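Long-range contacts in acyl-coenzyme A oxidase acox-1.2 (Caenorhabditis elegans, PDB 5K3J), which catalyses the first, FAD-dependent step of peroxisomal beta-oxidation, desaturating the side chains of ascaroside pheromones carried as CoA thioesters: residues Met20-Thr25 with Arg598-Ser603; Phe174-Pro179 with Leu256-Thr261. All coordinates share one frame; numbering follows the deposited sequence.

Contact 1 of 2, residues Met20-Thr25 with Arg598-Ser603; sequences MATFDT and RPNAVS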
loop_
_atom_site.group_PDB
_atom_site.type_symbol
_atom_site.label_atom_id
_atom_site.label_comp_id
_atom_site.label_asym_id
_atom_site.label_seq_id
_atom_site.Cartn_x
_atom_site.Cartn_y
_atom_site.Cartn_z
ATOM N N MET A 20 18.372 -17.781 -21.597
ATOM C CA MET A 20 19.272 -16.633 -21.571
ATOM C C MET A 20 20.066 -16.553 -20.268
ATOM O O MET A 20 20.736 -15.552 -20.011
ATOM C CB MET A 20 18.490 -15.330 -21.760
ATOM C CG MET A 20 17.557 -15.316 -22.960
ATOM S SD MET A 20 16.628 -13.776 -23.140
ATOM C CE MET A 20 17.831 -12.726 -23.949
ATOM N N ALA A 21 19.993 -17.597 -19.447
ATOM C CA ALA A 21 20.659 -17.594 -18.144
ATOM C C ALA A 21 22.182 -17.603 -18.282
ATOM O O ALA A 21 22.744 -18.471 -18.949
ATOM C CB ALA A 21 20.198 -18.787 -17.317
ATOM N N THR A 22 22.843 -16.642 -17.644
ATOM C CA THR A 22 24.294 -16.541 -17.717
ATOM C C THR A 22 24.964 -16.969 -16.426
ATOM O O THR A 22 26.051 -16.495 -16.097
ATOM C CB THR A 22 24.731 -15.078 -18.082
ATOM O OG1 THR A 22 24.847 -14.329 -16.875
ATOM C CG2 THR A 22 23.724 -14.445 -19.004
ATOM N N PHE A 23 24.303 -17.869 -15.712
ATOM C CA PHE A 23 24.834 -18.392 -14.466
ATOM C C PHE A 23 24.057 -19.642 -14.047
ATOM O O PHE A 23 23.091 -20.029 -14.716
ATOM C CB PHE A 23 24.777 -17.346 -13.346
ATOM C CG PHE A 23 23.381 -16.970 -12.930
ATOM C CD1 PHE A 23 22.669 -15.988 -13.605
ATOM C CD2 PHE A 23 22.787 -17.596 -11.854
ATOM C CE1 PHE A 23 21.386 -15.649 -13.209
ATOM C CE2 PHE A 23 21.508 -17.263 -11.457
ATOM C CZ PHE A 23 20.808 -16.289 -12.135
ATOM N N ASP A 24 24.479 -20.276 -12.950
ATOM C CA ASP A 24 23.782 -21.444 -12.422
ATOM C C ASP A 24 22.858 -21.015 -11.286
ATOM O O ASP A 24 23.288 -20.360 -10.332
ATOM C CB ASP A 24 24.777 -22.492 -11.942
ATOM C CG ASP A 24 24.174 -23.885 -11.886
ATOM O OD1 ASP A 24 23.085 -24.049 -11.290
ATOM O OD2 ASP A 24 24.781 -24.829 -12.443
ATOM N N THR A 25 21.589 -21.397 -11.390
ATOM C CA THR A 25 20.572 -20.959 -10.442
ATOM C C THR A 25 20.536 -21.828 -9.193
ATOM O O THR A 25 19.951 -21.444 -8.180
ATOM C CB THR A 25 19.173 -20.951 -11.087
ATOM O OG1 THR A 25 18.839 -22.272 -11.529
ATOM C CG2 THR A 25 19.143 -19.997 -12.270
ATOM N N ARG A 598 18.256 -7.240 -17.746
ATOM C CA ARG A 598 17.064 -7.730 -18.452
ATOM C C ARG A 598 17.053 -9.207 -18.900
ATOM O O ARG A 598 16.071 -9.907 -18.643
ATOM C CB ARG A 598 16.805 -6.831 -19.671
ATOM C CG ARG A 598 15.891 -7.444 -20.729
ATOM C CD ARG A 598 14.446 -7.527 -20.260
ATOM N NE ARG A 598 13.588 -8.184 -21.244
ATOM C CZ ARG A 598 13.325 -9.488 -21.255
ATOM N NH1 ARG A 598 13.852 -10.283 -20.331
ATOM N NH2 ARG A 598 12.536 -9.999 -22.190
ATOM N N PRO A 599 18.119 -9.692 -19.569
ATOM C CA PRO A 599 18.020 -11.092 -20.006
ATOM C C PRO A 599 18.097 -12.101 -18.856
ATOM O O PRO A 599 17.621 -13.225 -19.007
ATOM C CB PRO A 599 19.215 -11.248 -20.949
ATOM C CG PRO A 599 20.189 -10.225 -20.496
ATOM C CD PRO A 599 19.370 -9.062 -20.032
ATOM N N ASN A 600 18.678 -11.702 -17.728
ATOM C CA ASN A 600 18.771 -12.572 -16.557
ATOM C C ASN A 600 17.579 -12.438 -15.613
ATOM O O ASN A 600 17.508 -13.126 -14.595
ATOM C CB ASN A 600 20.055 -12.281 -15.781
ATOM C CG ASN A 600 21.250 -13.035 -16.322
ATOM O OD1 ASN A 600 21.140 -14.194 -16.724
ATOM N ND2 ASN A 600 22.408 -12.382 -16.327
ATOM N N ALA A 601 16.650 -11.550 -15.961
ATOM C CA ALA A 601 15.519 -11.190 -15.101
ATOM C C ALA A 601 14.764 -12.397 -14.540
ATOM O O ALA A 601 14.554 -12.503 -13.329
ATOM C CB ALA A 601 14.551 -10.287 -15.863
ATOM N N VAL A 602 14.360 -13.302 -15.423
ATOM C CA VAL A 602 13.581 -14.465 -15.021
ATOM C C VAL A 602 14.457 -15.454 -14.251
ATOM O O VAL A 602 13.976 -16.172 -13.375
ATOM C CB VAL A 602 12.942 -15.146 -16.244
ATOM C CG1 VAL A 602 12.163 -16.384 -15.833
ATOM C CG2 VAL A 602 12.032 -14.165 -16.963
ATOM N N SER A 603 15.750 -15.465 -14.564
ATOM C CA SER A 603 16.701 -16.348 -13.894
ATOM C C SER A 603 17.032 -15.869 -12.484
ATOM O O SER A 603 17.207 -16.678 -11.573
ATOM C CB SER A 603 17.987 -16.469 -14.715
ATOM O OG SER A 603 17.734 -17.054 -15.979
#
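Asn600 and Thr22 meet through two hydrogen bonds that use both ends of one carboxamide. From CB of Asn600, CG is set anti to the residue's own carbonyl carbon (chi1 -85°), and there it lies against OG1 and CG2 of Thr22. Asn600 OD1 accepts the backbone N of Thr22 at 3.1 Å, the N-H arriving in the carbonyl plane on a lone pair. Asn600 ND2 gives a hydrogen to Thr22 OG1 at 3.2 Å, with the hydroxyl only 12° out of the amide plane. Two bonds in or near that plane fix the rotation of the amide, while Thr22 CG2 packs against Asn600 OD1 at 3.5 Å. Phe23 brings its ring edge to the same oxygen, Phe23 CE1 standing 3.8 Å from Asn600 OD1, and its CZ lies near Ser603 O. Farther along, the bent chain of Met20 sets Met20 CE 3.6 Å from Pro599 CB. Val554 of helix 549-569 touches Thr22, Phe23 and Asn600, and Ser603 OG donates a hydrogen bond to Asn3 OD1. An alanine in place of Asn600 would probably leave the backbone N of Thr22 without its acceptor and its hydroxyl free to turn. A buried amide that pairs with main chain and side chain at once thus gives an irregular N-terminal loop a directional attachment to the turn between helices 581-597 and 601-606.

Contact 2 of 2, residues Phe174-Pro179 with Leu256-Thr261; sequences FVLHTP and LRVPRT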
loop_
_atom_site.group_PDB
_atom_site.type_symbol
_atom_site.label_atom_id
_atom_site.label_comp_id
_atom_site.label_asym_id
_atom_site.label_seq_id
_atom_site.Cartn_x
_atom_site.Cartn_y
_atom_site.Cartn_z
ATOM N N PHE A 174 2.445 -13.058 42.431
ATOM C CA PHE A 174 2.234 -11.790 41.754
ATOM C C PHE A 174 0.759 -11.638 41.434
ATOM O O PHE A 174 0.145 -12.540 40.870
ATOM C CB PHE A 174 3.058 -11.701 40.475
ATOM C CG PHE A 174 4.524 -11.508 40.711
ATOM C CD1 PHE A 174 5.040 -10.248 40.957
ATOM C CD2 PHE A 174 5.388 -12.586 40.681
ATOM C CE1 PHE A 174 6.389 -10.070 41.174
ATOM C CE2 PHE A 174 6.736 -12.414 40.898
ATOM C CZ PHE A 174 7.238 -11.156 41.144
ATOM N N VAL A 175 0.183 -10.505 41.806
ATOM C CA VAL A 175 -1.177 -10.196 41.392
ATOM C C VAL A 175 -1.107 -9.372 40.104
ATOM O O VAL A 175 -0.569 -8.264 40.091
ATOM C CB VAL A 175 -1.947 -9.439 42.487
ATOM C CG1 VAL A 175 -3.337 -9.085 42.014
ATOM C CG2 VAL A 175 -2.021 -10.285 43.759
ATOM N N LEU A 176 -1.631 -9.929 39.019
ATOM C CA LEU A 176 -1.583 -9.280 37.713
ATOM C C LEU A 176 -2.937 -8.664 37.407
ATOM O O LEU A 176 -3.940 -9.372 37.378
ATOM C CB LEU A 176 -1.194 -10.283 36.621
ATOM C CG LEU A 176 0.283 -10.575 36.347
ATOM C CD1 LEU A 176 1.087 -10.638 37.630
ATOM C CD2 LEU A 176 0.385 -11.886 35.601
ATOM N N HIS A 177 -2.974 -7.353 37.180
ATOM C CA HIS A 177 -4.255 -6.684 36.981
ATOM C C HIS A 177 -4.342 -5.805 35.735
ATOM O O HIS A 177 -3.406 -5.079 35.393
ATOM C CB HIS A 177 -4.603 -5.837 38.208
ATOM C CG HIS A 177 -6.045 -5.459 38.272
ATOM N ND1 HIS A 177 -7.055 -6.392 38.173
ATOM C CD2 HIS A 177 -6.650 -4.256 38.397
ATOM C CE1 HIS A 177 -8.222 -5.778 38.246
ATOM N NE2 HIS A 177 -8.004 -4.482 38.382
ATOM N N THR A 178 -5.489 -5.894 35.068
ATOM C CA THR A 178 -5.863 -4.971 34.011
ATOM C C THR A 178 -6.904 -3.992 34.564
ATOM O O THR A 178 -8.098 -4.297 34.583
ATOM C CB THR A 178 -6.428 -5.716 32.790
ATOM O OG1 THR A 178 -5.492 -6.712 32.358
ATOM C CG2 THR A 178 -6.696 -4.750 31.659
ATOM N N PRO A 179 -6.450 -2.820 35.036
ATOM C CA PRO A 179 -7.336 -1.852 35.694
ATOM C C PRO A 179 -8.301 -1.171 34.739
ATOM O O PRO A 179 -9.483 -1.055 35.055
ATOM C CB PRO A 179 -6.361 -0.835 36.281
ATOM C CG PRO A 179 -5.175 -0.905 35.395
ATOM C CD PRO A 179 -5.055 -2.353 35.003
ATOM N N LEU A 256 -5.320 -11.578 38.749
ATOM C CA LEU A 256 -4.881 -12.940 38.464
ATOM C C LEU A 256 -3.601 -13.250 39.236
ATOM O O LEU A 256 -2.622 -12.510 39.147
ATOM C CB LEU A 256 -4.672 -13.106 36.954
ATOM C CG LEU A 256 -4.596 -14.482 36.291
ATOM C CD1 LEU A 256 -3.257 -15.154 36.537
ATOM C CD2 LEU A 256 -5.731 -15.359 36.771
ATOM N N ARG A 257 -3.612 -14.342 39.995
ATOM C CA ARG A 257 -2.464 -14.688 40.824
ATOM C C ARG A 257 -1.614 -15.788 40.211
ATOM O O ARG A 257 -2.105 -16.869 39.892
ATOM C CB ARG A 257 -2.917 -15.104 42.228
ATOM C CG ARG A 257 -3.364 -13.941 43.093
ATOM C CD ARG A 257 -3.812 -14.403 44.473
ATOM N NE ARG A 257 -4.285 -13.290 45.295
ATOM C CZ ARG A 257 -3.531 -12.626 46.167
ATOM N NH1 ARG A 257 -2.256 -12.959 46.341
ATOM N NH2 ARG A 257 -4.052 -11.626 46.869
ATOM N N VAL A 258 -0.331 -15.487 40.045
ATOM C CA VAL A 258 0.642 -16.463 39.585
ATOM C C VAL A 258 1.794 -16.536 40.581
ATOM O O VAL A 258 2.128 -15.538 41.220
ATOM C CB VAL A 258 1.182 -16.118 38.175
ATOM C CG1 VAL A 258 0.079 -16.239 37.142
ATOM C CG2 VAL A 258 1.800 -14.722 38.151
ATOM N N PRO A 259 2.388 -17.728 40.737
ATOM C CA PRO A 259 3.553 -17.925 41.605
ATOM C C PRO A 259 4.684 -16.943 41.308
ATOM O O PRO A 259 4.827 -16.492 40.171
ATOM C CB PRO A 259 3.983 -19.355 41.287
ATOM C CG PRO A 259 2.727 -20.032 40.884
ATOM C CD PRO A 259 1.892 -19.000 40.181
ATOM N N ARG A 260 5.464 -16.619 42.336
ATOM C CA ARG A 260 6.646 -15.772 42.205
ATOM C C ARG A 260 7.571 -16.254 41.086
ATOM O O ARG A 260 8.244 -15.453 40.434
ATOM C CB ARG A 260 7.408 -15.733 43.533
ATOM C CG ARG A 260 8.729 -14.982 43.486
ATOM C CD ARG A 260 9.519 -15.184 44.767
ATOM N NE ARG A 260 9.957 -16.569 44.920
ATOM C CZ ARG A 260 11.134 -17.031 44.504
ATOM N NH1 ARG A 260 12.000 -16.218 43.909
ATOM N NH2 ARG A 260 11.450 -18.307 44.684
ATOM N N THR A 261 7.577 -17.565 40.863
ATOM C CA THR A 261 8.439 -18.193 39.871
ATOM C C THR A 261 7.791 -18.285 38.488
ATOM O O THR A 261 8.279 -18.998 37.612
ATOM C CB THR A 261 8.848 -19.600 40.327
ATOM O OG1 THR A 261 7.673 -20.351 40.660
ATOM C CG2 THR A 261 9.742 -19.507 41.547
#
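Phe174 and Val258 face each other as an antiparallel hydrogen-bonded pair, with Phe174 N to Val258 O at 2.8 Å and Val258 N to Phe174 O at 3.1 Å. Leu176 and Leu256 form the next such pair, Leu176 N reaching Leu256 O at 2.8 Å in a nearly straight bond (171°). Between them lies the non-hydrogen-bonded pair Val175 and Arg257, side chains on one face of the sheet. With CG1 of Val175 anti to the backbone N (chi1 178°), CG2 is the methyl that covers the centre of the guanidinium, Val175 CG2 lying 3.7 Å from Arg257 CZ; the arginine chain runs extended from CG to NE. On the other face Leu176 CD2 lies 4.1 Å from Val258 CG2, and the Phe174 ring turns its edge to the backbone beyond the strand, Phe174 CE2 coming 3.4 Å from Arg260 O.

Farther out, Glu173 and Asp168 both form salt bridges to Arg257 NH1, steadying the guanidinium. Phe216 meets the Phe174 ring edge-to-face and packs on Leu176, while Val166 bonds to the backbone of Val175. Strand 173-177 is therefore flanked by 164-168 and 256-259, antiparallel to both, within the beta domain that acyl-CoA oxidases share with acyl-CoA dehydrogenases.

How the contacts relate
Contact 1 and contact 2 lie on opposite sides of the chain's centre, their own centres 59 Å apart and their nearest atoms about 47 Å apart, so neither touches the other. Along the chain they are nested: 20-25 comes first, then 174-179 and 256-261, and finally 598-603. Contact 1 closes a loop of 572 residues, whereas contact 2 joins two strands of one mixed sheet across 76 residues that include no helix. They share no helix, strand or sheet. Together they illustrate two scales of closure, one joining a loop near the N-terminus to the turn before helix 601-606, late in the chain, and one pairing two strands within the beta domain.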